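Local coordinates for DNA polymerase III beta subunit (Streptococcus pyogenes, PDB 2AVT), which probably forms the dimeric ring-shaped sliding clamp that encircles DNA and tethers the replicative polymerase to its template, at residues 46-50 / 51-55; 75-79 / 80-84; 204-207 / 208-211; 224-228 / 229-233. All blocks are in the same frame, centred on the assembly; numbering follows the deposited sequence.

In the fold
Following the chain from its N terminus, contact 1 (46-50 / 51-55) closes a hairpin loop in the N-terminal domain, and contact 2 (75-79 / 80-84) turns strand 73-78 into helix 79-88. In the central domain, contact 3 (204-207 / 208-211) starts helix 205-214, which leads on to the hairpin closed by contact 4 (224-228 / 229-233). All four are local and lie in series; none nests or crosses. Contacts 1, 2 and 4 reach one eight-stranded sheet that passes from the N-terminal into the central domain. Contact 3 packs against contact 1 through S207 on I52, and against contact 4 through F211 on F233, so its helix bridges both hairpins.

Contact 1: residues 46-50 / 51-55; sequences TGSNG and QISIE
The flat group at this turn is the carboxamide of N49, whose oxygen OD1 faces the backbone N-H groups of Q51 and I52. N49 OD1 accepts from Q51 N at 2.8 Å and from I52 N at 2.9 Å. Neither donor lies exactly in the amide plane: I52 N is tilted from it by 17° and Q51 N by 30°. On the other arm of the amide, ND2 lies beside CG1 of I52 at 3.9 Å. A chi1 of 64° sets CG between the backbone N and the carbonyl carbon, which swings the amide across the turn. Asparagine suits this place because its side chain is just long enough to stand in for a backbone carbonyl, while its own N-H binds the oxygen of I52. The next residue has a positive phi, where a side chain would jam against the preceding carbonyl, hence G50. Further along, G47 and I54 form a hydrogen-bonded antiparallel pair, with G47 N to I54 O at 3.0 Å and I54 N to G47 O at 2.8 Å. T46, S48, S53 and E55 share one face. There OG1 of T46 lies alongside CG of E55 at 3.3 Å, and S48, whose hydroxyl bonds to Y123, brings its CB to 3.1 Å from S53 OG. I54 lies on the other face and packs on V214 of helix 205-214. This is a tight antiparallel beta hairpin closed by an Asx turn at N49, and its second strand joins strand 238-243 of the central domain in the shared sheet.

Contact 2: residues 75-79 / 80-84; sequences ILLEA and SFFIN
L77 lays its CD1 methyl over one face of the F82 ring, 3.8 Å from the ring centroid and 20° off the normal, a CH-pi contact displaced toward the CD1-CE1 side of the ring. The closest of these approaches is L77 CD1 to F82 CD1, 3.6 Å. With CG anti to the backbone N (chi1 178°), the phenyl stands out from the helix and offers a face to the leucine methyl. A branched aliphatic chain and a flat aromatic suit this buried corner, where I36, L15 and L106 also touch F82. The backbone sets the pair: F82 N donates to E78 O at 2.8 Å, and I83 N to A79 O at 2.9 Å. These are the first i to i+4 bonds of helix 79-88, with E78 at the N-cap position. The chain thus turns from strand 73-78 into a helix at roughly a right angle (85°), within a domain of the DNA clamp fold, whose helices typically line the inside of the ring. The small side chain of A79 packs on both I34 and I22, whereas the polar S80 is exposed in the first turn. Farther out, the E78 carboxylate bonds through OE1 to S32 OG, which steadies the residue at the cap. F81, one position earlier on the helix than F82, points to another side and packs on L280 of the second subunit.

Contact 3: residues 204-207 / 208-211; sequences PSKS and LREF
The opening turns of helix 205-214 bring K206 and R209, one turn apart, together on the exposed side of the helix, with P204 at the N-cap position where strand 199-204 ends. The lysine amine NZ stands 3.9 Å from R209 NH1, approaching the guanidinium obliquely. Two torsions fold the arginine back to this place: chi2 at -128° and chi3 at -107° curl it toward the helix start, while the lysine stays extended until a bend at chi4. Such basic residues fit a helix that, in sliding clamps, typically faces the DNA channel, and they would probably favour a phosphate backbone nearby. The E210 carboxylate may temper the local charge, its OE2 lying 4.9 Å from K206 NZ without direct contact, and its OE1 forms a salt bridge with R20. Beneath these side chains the backbone winds up gradually. L208 N is shared weakly between two carbonyls, P204 O at 3.4 Å and S205 O at 3.1 Å, before regular bonding begins with R209 N to S205 O at 3.2 Å and E210 N to K206 O, also 3.2 Å. Proline suits the cap position because no bond of the helix needs an N-H from it. S205 uses its hydroxyl to bind the carbonyl of T163 and so ties the helix start to a neighbouring loop. On the buried sides, L208 and F211 press on I146 of helix 139-149, while the small S207 packs on both I52 of strand 52-59 and T242 of strand 238-243.

Contact 4: residues 224-228 / 229-233; sequences VFFSP and SQILF
V224 meets I231 and F233 across a beta hairpin of the central domain, made by strands 221-226 and 230-234 with the tight loop 227-229 between them. The apolar contacts fall on two faces. On one, V224 CG1 presses on I231 CD1 at 3.4 Å, tighter than usual, while V224 CG2 lies beside F233 CD2 at 4.0 Å and F226 CE2 touches the same I231 methyl. CG1 of I231 is anti to the backbone N (chi1 175°), and the chain runs on extended, so that CD1 reaches both V224 and F226. On the other face, F225 and L232 run side by side, CD2 to CD2 at 3.8 Å. Branched and aromatic residues suit these largely buried strands: F233 also meets the ring of F211 in helix 205-214, and the partly exposed F226 that of F199. The backbone bonds are those of a hydrogen-bonded antiparallel pair, F225 N to L232 O at 2.8 Å and L232 N to F225 O at 2.9 Å, with a weak one from S227 N to Q230 O. At the loop, where P228 favours the bend, serine supplies a compact acceptor: S227 OG takes the N-H of Q230 at 2.9 Å, with 156° at the hydrogen.

Contact 1: residues 46-50 / 51-55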
# COMPACT_ATOMS: atom_id res chain seq x y z
N THR A 46 -21.50 11.53 -11.87
CA THR A 46 -21.58 10.28 -12.62
C THR A 46 -20.21 9.79 -13.08
O THR A 46 -19.39 10.57 -13.58
CB THR A 46 -22.48 10.40 -13.87
OG1 THR A 46 -23.80 10.79 -13.50
CG2 THR A 46 -22.54 9.06 -14.61
N GLY A 47 -19.97 8.50 -12.89
CA GLY A 47 -18.73 7.87 -13.30
C GLY A 47 -19.06 6.50 -13.87
O GLY A 47 -20.05 5.88 -13.44
N SER A 48 -18.26 6.03 -14.83
CA SER A 48 -18.47 4.71 -15.43
C SER A 48 -17.20 4.20 -16.08
O SER A 48 -16.35 4.99 -16.52
CB SER A 48 -19.61 4.73 -16.45
OG SER A 48 -19.31 5.59 -17.53
N ASN A 49 -17.08 2.88 -16.16
CA ASN A 49 -15.89 2.24 -16.73
C ASN A 49 -16.25 1.16 -17.74
O ASN A 49 -15.44 0.28 -18.01
CB ASN A 49 -15.06 1.61 -15.61
CG ASN A 49 -15.80 0.48 -14.88
OD1 ASN A 49 -16.88 0.07 -15.29
ND2 ASN A 49 -15.22 -0.01 -13.81
N GLY A 50 -17.47 1.21 -18.27
CA GLY A 50 -17.88 0.21 -19.24
C GLY A 50 -18.53 -1.03 -18.63
O GLY A 50 -19.25 -1.76 -19.30
N GLN A 51 -18.27 -1.26 -17.34
CA GLN A 51 -18.85 -2.41 -16.64
C GLN A 51 -19.91 -1.90 -15.67
O GLN A 51 -21.04 -2.41 -15.64
CB GLN A 51 -17.76 -3.17 -15.88
CG GLN A 51 -18.11 -4.61 -15.50
CD GLN A 51 -18.10 -5.55 -16.69
OE1 GLN A 51 -17.09 -5.70 -17.37
NE2 GLN A 51 -19.23 -6.21 -16.93
N ILE A 52 -19.55 -0.89 -14.87
CA ILE A 52 -20.49 -0.29 -13.92
C ILE A 52 -20.57 1.22 -14.14
O ILE A 52 -19.70 1.82 -14.78
CB ILE A 52 -20.08 -0.52 -12.44
CG1 ILE A 52 -18.73 0.11 -12.16
CG2 ILE A 52 -20.03 -2.01 -12.13
CD1 ILE A 52 -18.24 -0.10 -10.73
N SER A 53 -21.64 1.80 -13.62
CA SER A 53 -21.87 3.23 -13.68
C SER A 53 -22.45 3.63 -12.33
O SER A 53 -23.34 2.94 -11.80
CB SER A 53 -22.88 3.60 -14.77
OG SER A 53 -22.38 3.32 -16.07
N ILE A 54 -21.95 4.72 -11.78
CA ILE A 54 -22.43 5.22 -10.50
C ILE A 54 -22.92 6.66 -10.65
O ILE A 54 -22.18 7.52 -11.13
CB ILE A 54 -21.32 5.21 -9.43
CG1 ILE A 54 -20.91 3.77 -9.13
CG2 ILE A 54 -21.81 5.88 -8.15
CD1 ILE A 54 -19.76 3.67 -8.16
N GLU A 55 -24.17 6.89 -10.26
CA GLU A 55 -24.77 8.23 -10.28
C GLU A 55 -25.03 8.55 -8.82
O GLU A 55 -25.91 7.96 -8.18
CB GLU A 55 -26.07 8.26 -11.09
CG GLU A 55 -25.85 8.39 -12.59
CD GLU A 55 -27.14 8.47 -13.38
OE1 GLU A 55 -28.08 9.16 -12.99
OE2 GLU A 55 -27.18 7.78 -14.52

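Contact 2: residues 75-79 / 80-84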
# COMPACT_ATOMS: atom_id res chain seq x y z
N ILE A 75 -20.92 19.57 -16.75
CA ILE A 75 -19.56 19.60 -17.27
C ILE A 75 -18.81 18.32 -16.96
O ILE A 75 -19.18 17.59 -16.04
CB ILE A 75 -18.76 20.80 -16.67
CG1 ILE A 75 -17.45 21.00 -17.43
CG2 ILE A 75 -18.44 20.56 -15.19
CD1 ILE A 75 -16.62 22.16 -16.89
N LEU A 76 -17.78 18.04 -17.76
CA LEU A 76 -16.92 16.87 -17.60
C LEU A 76 -15.50 17.34 -17.23
O LEU A 76 -14.97 18.26 -17.85
CB LEU A 76 -16.84 16.06 -18.90
CG LEU A 76 -18.12 15.55 -19.58
CD1 LEU A 76 -17.73 14.72 -20.82
CD2 LEU A 76 -18.92 14.70 -18.61
N LEU A 77 -14.89 16.68 -16.26
CA LEU A 77 -13.54 17.01 -15.81
C LEU A 77 -12.80 15.69 -15.59
O LEU A 77 -13.44 14.68 -15.26
CB LEU A 77 -13.61 17.78 -14.48
CG LEU A 77 -14.29 19.15 -14.49
CD1 LEU A 77 -14.56 19.66 -13.07
CD2 LEU A 77 -13.41 20.13 -15.25
N GLU A 78 -11.48 15.67 -15.80
CA GLU A 78 -10.73 14.44 -15.57
C GLU A 78 -10.91 14.12 -14.10
O GLU A 78 -10.55 14.91 -13.23
CB GLU A 78 -9.24 14.63 -15.88
CG GLU A 78 -8.91 14.74 -17.35
CD GLU A 78 -9.31 13.50 -18.13
OE1 GLU A 78 -9.10 12.39 -17.62
OE2 GLU A 78 -9.80 13.64 -19.27
N ALA A 79 -11.46 12.94 -13.81
CA ALA A 79 -11.75 12.53 -12.44
C ALA A 79 -10.63 12.57 -11.39
O ALA A 79 -10.70 13.32 -10.42
CB ALA A 79 -12.39 11.16 -12.45
N SER A 80 -9.62 11.72 -11.55
CA SER A 80 -8.52 11.66 -10.59
C SER A 80 -7.88 13.03 -10.37
O SER A 80 -7.56 13.41 -9.25
CB SER A 80 -7.46 10.66 -11.05
OG SER A 80 -7.93 9.35 -10.87
N PHE A 81 -7.69 13.75 -11.47
CA PHE A 81 -7.10 15.07 -11.40
C PHE A 81 -8.00 16.05 -10.63
O PHE A 81 -7.54 16.78 -9.74
CB PHE A 81 -6.84 15.55 -12.83
CG PHE A 81 -6.25 16.92 -12.93
CD1 PHE A 81 -5.02 17.19 -12.36
CD2 PHE A 81 -6.91 17.93 -13.60
CE1 PHE A 81 -4.46 18.46 -12.46
CE2 PHE A 81 -6.36 19.19 -13.69
CZ PHE A 81 -5.14 19.45 -13.12
N PHE A 82 -9.29 16.06 -10.96
CA PHE A 82 -10.22 16.96 -10.30
C PHE A 82 -10.29 16.71 -8.80
O PHE A 82 -10.29 17.65 -8.00
CB PHE A 82 -11.62 16.81 -10.90
CG PHE A 82 -12.65 17.67 -10.23
CD1 PHE A 82 -12.51 19.05 -10.21
CD2 PHE A 82 -13.77 17.11 -9.63
CE1 PHE A 82 -13.48 19.86 -9.62
CE2 PHE A 82 -14.73 17.90 -9.04
CZ PHE A 82 -14.59 19.28 -9.03
N ILE A 83 -10.37 15.43 -8.44
CA ILE A 83 -10.45 15.05 -7.04
C ILE A 83 -9.20 15.42 -6.26
O ILE A 83 -9.30 15.86 -5.11
CB ILE A 83 -10.72 13.54 -6.90
CG1 ILE A 83 -12.10 13.21 -7.49
CG2 ILE A 83 -10.62 13.12 -5.46
CD1 ILE A 83 -12.43 11.71 -7.50
N ASN A 84 -8.01 15.23 -6.85
CA ASN A 84 -6.78 15.63 -6.16
C ASN A 84 -6.78 17.15 -5.93
O ASN A 84 -6.34 17.64 -4.90
CB ASN A 84 -5.53 15.25 -6.97
CG ASN A 84 -5.32 13.76 -7.06
OD1 ASN A 84 -5.63 13.02 -6.13
ND2 ASN A 84 -4.78 13.31 -8.18

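Contact 3: residues 204-207 / 208-211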
# COMPACT_ATOMS: atom_id res chain seq x y z
N PRO A 204 -21.02 -9.84 -12.99
CA PRO A 204 -19.55 -9.88 -12.88
C PRO A 204 -19.18 -9.70 -11.42
O PRO A 204 -19.64 -8.76 -10.76
CB PRO A 204 -19.11 -8.69 -13.75
CG PRO A 204 -20.17 -8.63 -14.79
CD PRO A 204 -21.44 -8.84 -13.99
N SER A 205 -18.36 -10.60 -10.89
CA SER A 205 -17.98 -10.54 -9.49
C SER A 205 -17.33 -9.24 -9.05
O SER A 205 -17.58 -8.77 -7.93
CB SER A 205 -17.06 -11.71 -9.15
OG SER A 205 -15.97 -11.78 -10.05
N LYS A 206 -16.51 -8.64 -9.90
CA LYS A 206 -15.86 -7.39 -9.51
C LYS A 206 -16.90 -6.31 -9.29
O LYS A 206 -16.77 -5.49 -8.39
CB LYS A 206 -14.87 -6.93 -10.58
CG LYS A 206 -14.01 -5.76 -10.12
CD LYS A 206 -12.86 -5.48 -11.07
CE LYS A 206 -11.80 -4.62 -10.39
NZ LYS A 206 -11.31 -5.27 -9.13
N SER A 207 -17.94 -6.32 -10.12
CA SER A 207 -19.00 -5.34 -10.01
C SER A 207 -19.71 -5.43 -8.66
O SER A 207 -20.18 -4.43 -8.13
CB SER A 207 -20.00 -5.52 -11.15
OG SER A 207 -19.37 -5.34 -12.41
N LEU A 208 -19.77 -6.63 -8.10
CA LEU A 208 -20.42 -6.83 -6.81
C LEU A 208 -19.55 -6.33 -5.67
O LEU A 208 -20.05 -5.76 -4.69
CB LEU A 208 -20.76 -8.32 -6.61
CG LEU A 208 -21.99 -8.76 -7.41
CD1 LEU A 208 -22.23 -10.25 -7.25
CD2 LEU A 208 -23.19 -7.96 -6.94
N ARG A 209 -18.24 -6.52 -5.79
CA ARG A 209 -17.32 -6.04 -4.77
C ARG A 209 -17.45 -4.51 -4.67
O ARG A 209 -17.36 -3.94 -3.59
CB ARG A 209 -15.87 -6.40 -5.11
CG ARG A 209 -15.63 -7.90 -5.24
CD ARG A 209 -14.46 -8.36 -4.38
NE ARG A 209 -13.27 -8.68 -5.17
CZ ARG A 209 -12.49 -7.79 -5.78
NH1 ARG A 209 -12.77 -6.49 -5.72
NH2 ARG A 209 -11.43 -8.20 -6.46
N GLU A 210 -17.65 -3.87 -5.81
CA GLU A 210 -17.80 -2.42 -5.84
C GLU A 210 -19.11 -1.99 -5.17
O GLU A 210 -19.18 -0.91 -4.58
CB GLU A 210 -17.74 -1.90 -7.28
CG GLU A 210 -16.38 -2.06 -7.95
CD GLU A 210 -15.25 -1.35 -7.21
OE1 GLU A 210 -15.38 -0.14 -6.95
OE2 GLU A 210 -14.24 -2.01 -6.88
N PHE A 211 -20.14 -2.83 -5.27
CA PHE A 211 -21.43 -2.53 -4.64
C PHE A 211 -21.20 -2.31 -3.14
O PHE A 211 -21.67 -1.33 -2.57
CB PHE A 211 -22.41 -3.69 -4.81
CG PHE A 211 -23.68 -3.53 -4.00
CD1 PHE A 211 -23.75 -3.99 -2.70
CD2 PHE A 211 -24.79 -2.90 -4.54
CE1 PHE A 211 -24.91 -3.82 -1.94
CE2 PHE A 211 -25.95 -2.73 -3.79
CZ PHE A 211 -26.00 -3.19 -2.49

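Contact 4: residues 224-228 / 229-233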
# COMPACT_ATOMS: atom_id res chain seq x y z
N VAL A 224 -33.82 -2.96 -6.10
CA VAL A 224 -33.13 -3.62 -7.21
C VAL A 224 -34.05 -3.74 -8.42
O VAL A 224 -35.15 -4.29 -8.31
CB VAL A 224 -32.64 -5.04 -6.80
CG1 VAL A 224 -31.76 -5.62 -7.89
CG2 VAL A 224 -31.89 -4.98 -5.49
N PHE A 225 -33.61 -3.21 -9.56
CA PHE A 225 -34.40 -3.27 -10.79
C PHE A 225 -33.64 -4.06 -11.85
O PHE A 225 -32.41 -4.00 -11.92
CB PHE A 225 -34.69 -1.87 -11.32
CG PHE A 225 -35.40 -0.99 -10.34
CD1 PHE A 225 -36.78 -0.98 -10.28
CD2 PHE A 225 -34.69 -0.18 -9.48
CE1 PHE A 225 -37.44 -0.17 -9.37
CE2 PHE A 225 -35.34 0.62 -8.57
CZ PHE A 225 -36.71 0.63 -8.51
N PHE A 226 -34.37 -4.81 -12.67
CA PHE A 226 -33.73 -5.61 -13.71
C PHE A 226 -34.12 -5.22 -15.12
O PHE A 226 -35.20 -4.70 -15.36
CB PHE A 226 -34.06 -7.10 -13.54
CG PHE A 226 -33.70 -7.67 -12.20
CD1 PHE A 226 -34.51 -7.43 -11.10
CD2 PHE A 226 -32.59 -8.49 -12.05
CE1 PHE A 226 -34.21 -8.00 -9.87
CE2 PHE A 226 -32.29 -9.06 -10.83
CZ PHE A 226 -33.10 -8.81 -9.73
N SER A 227 -33.20 -5.48 -16.04
CA SER A 227 -33.40 -5.24 -17.46
C SER A 227 -32.61 -6.41 -18.03
O SER A 227 -31.91 -7.10 -17.29
CB SER A 227 -32.78 -3.91 -17.91
OG SER A 227 -31.41 -4.06 -18.22
N PRO A 228 -32.71 -6.66 -19.34
CA PRO A 228 -31.95 -7.79 -19.88
C PRO A 228 -30.43 -7.60 -19.85
O PRO A 228 -29.68 -8.54 -19.57
CB PRO A 228 -32.47 -7.90 -21.32
CG PRO A 228 -33.86 -7.32 -21.23
CD PRO A 228 -33.65 -6.12 -20.34
N SER A 229 -29.99 -6.37 -20.11
CA SER A 229 -28.56 -6.08 -20.14
C SER A 229 -27.91 -5.63 -18.84
O SER A 229 -26.70 -5.76 -18.67
CB SER A 229 -28.27 -5.05 -21.24
OG SER A 229 -29.11 -3.92 -21.10
N GLN A 230 -28.70 -5.10 -17.91
CA GLN A 230 -28.14 -4.66 -16.65
C GLN A 230 -29.09 -4.68 -15.47
O GLN A 230 -30.31 -4.83 -15.61
CB GLN A 230 -27.53 -3.26 -16.79
CG GLN A 230 -28.23 -2.35 -17.78
CD GLN A 230 -27.76 -0.90 -17.68
OE1 GLN A 230 -26.60 -0.63 -17.41
NE2 GLN A 230 -28.68 0.02 -17.91
N ILE A 231 -28.50 -4.53 -14.28
CA ILE A 231 -29.26 -4.49 -13.05
C ILE A 231 -28.94 -3.15 -12.38
O ILE A 231 -27.80 -2.67 -12.44
CB ILE A 231 -28.86 -5.67 -12.14
CG1 ILE A 231 -29.56 -5.57 -10.78
CG2 ILE A 231 -27.36 -5.72 -11.96
CD1 ILE A 231 -29.20 -6.71 -9.85
N LEU A 232 -29.96 -2.54 -11.79
CA LEU A 232 -29.81 -1.26 -11.12
C LEU A 232 -30.07 -1.40 -9.63
O LEU A 232 -31.12 -1.89 -9.22
CB LEU A 232 -30.78 -0.23 -11.71
CG LEU A 232 -31.13 1.02 -10.90
CD1 LEU A 232 -29.91 1.91 -10.68
CD2 LEU A 232 -32.21 1.79 -11.64
N PHE A 233 -29.09 -1.01 -8.82
CA PHE A 233 -29.25 -1.03 -7.37
C PHE A 233 -29.43 0.44 -7.02
O PHE A 233 -28.61 1.27 -7.42
CB PHE A 233 -28.00 -1.57 -6.67
CG PHE A 233 -27.67 -2.99 -6.99
CD1 PHE A 233 -26.92 -3.31 -8.11
CD2 PHE A 233 -28.10 -4.01 -6.15
CE1 PHE A 233 -26.60 -4.62 -8.38
CE2 PHE A 233 -27.77 -5.32 -6.42
CZ PHE A 233 -27.02 -5.63 -7.53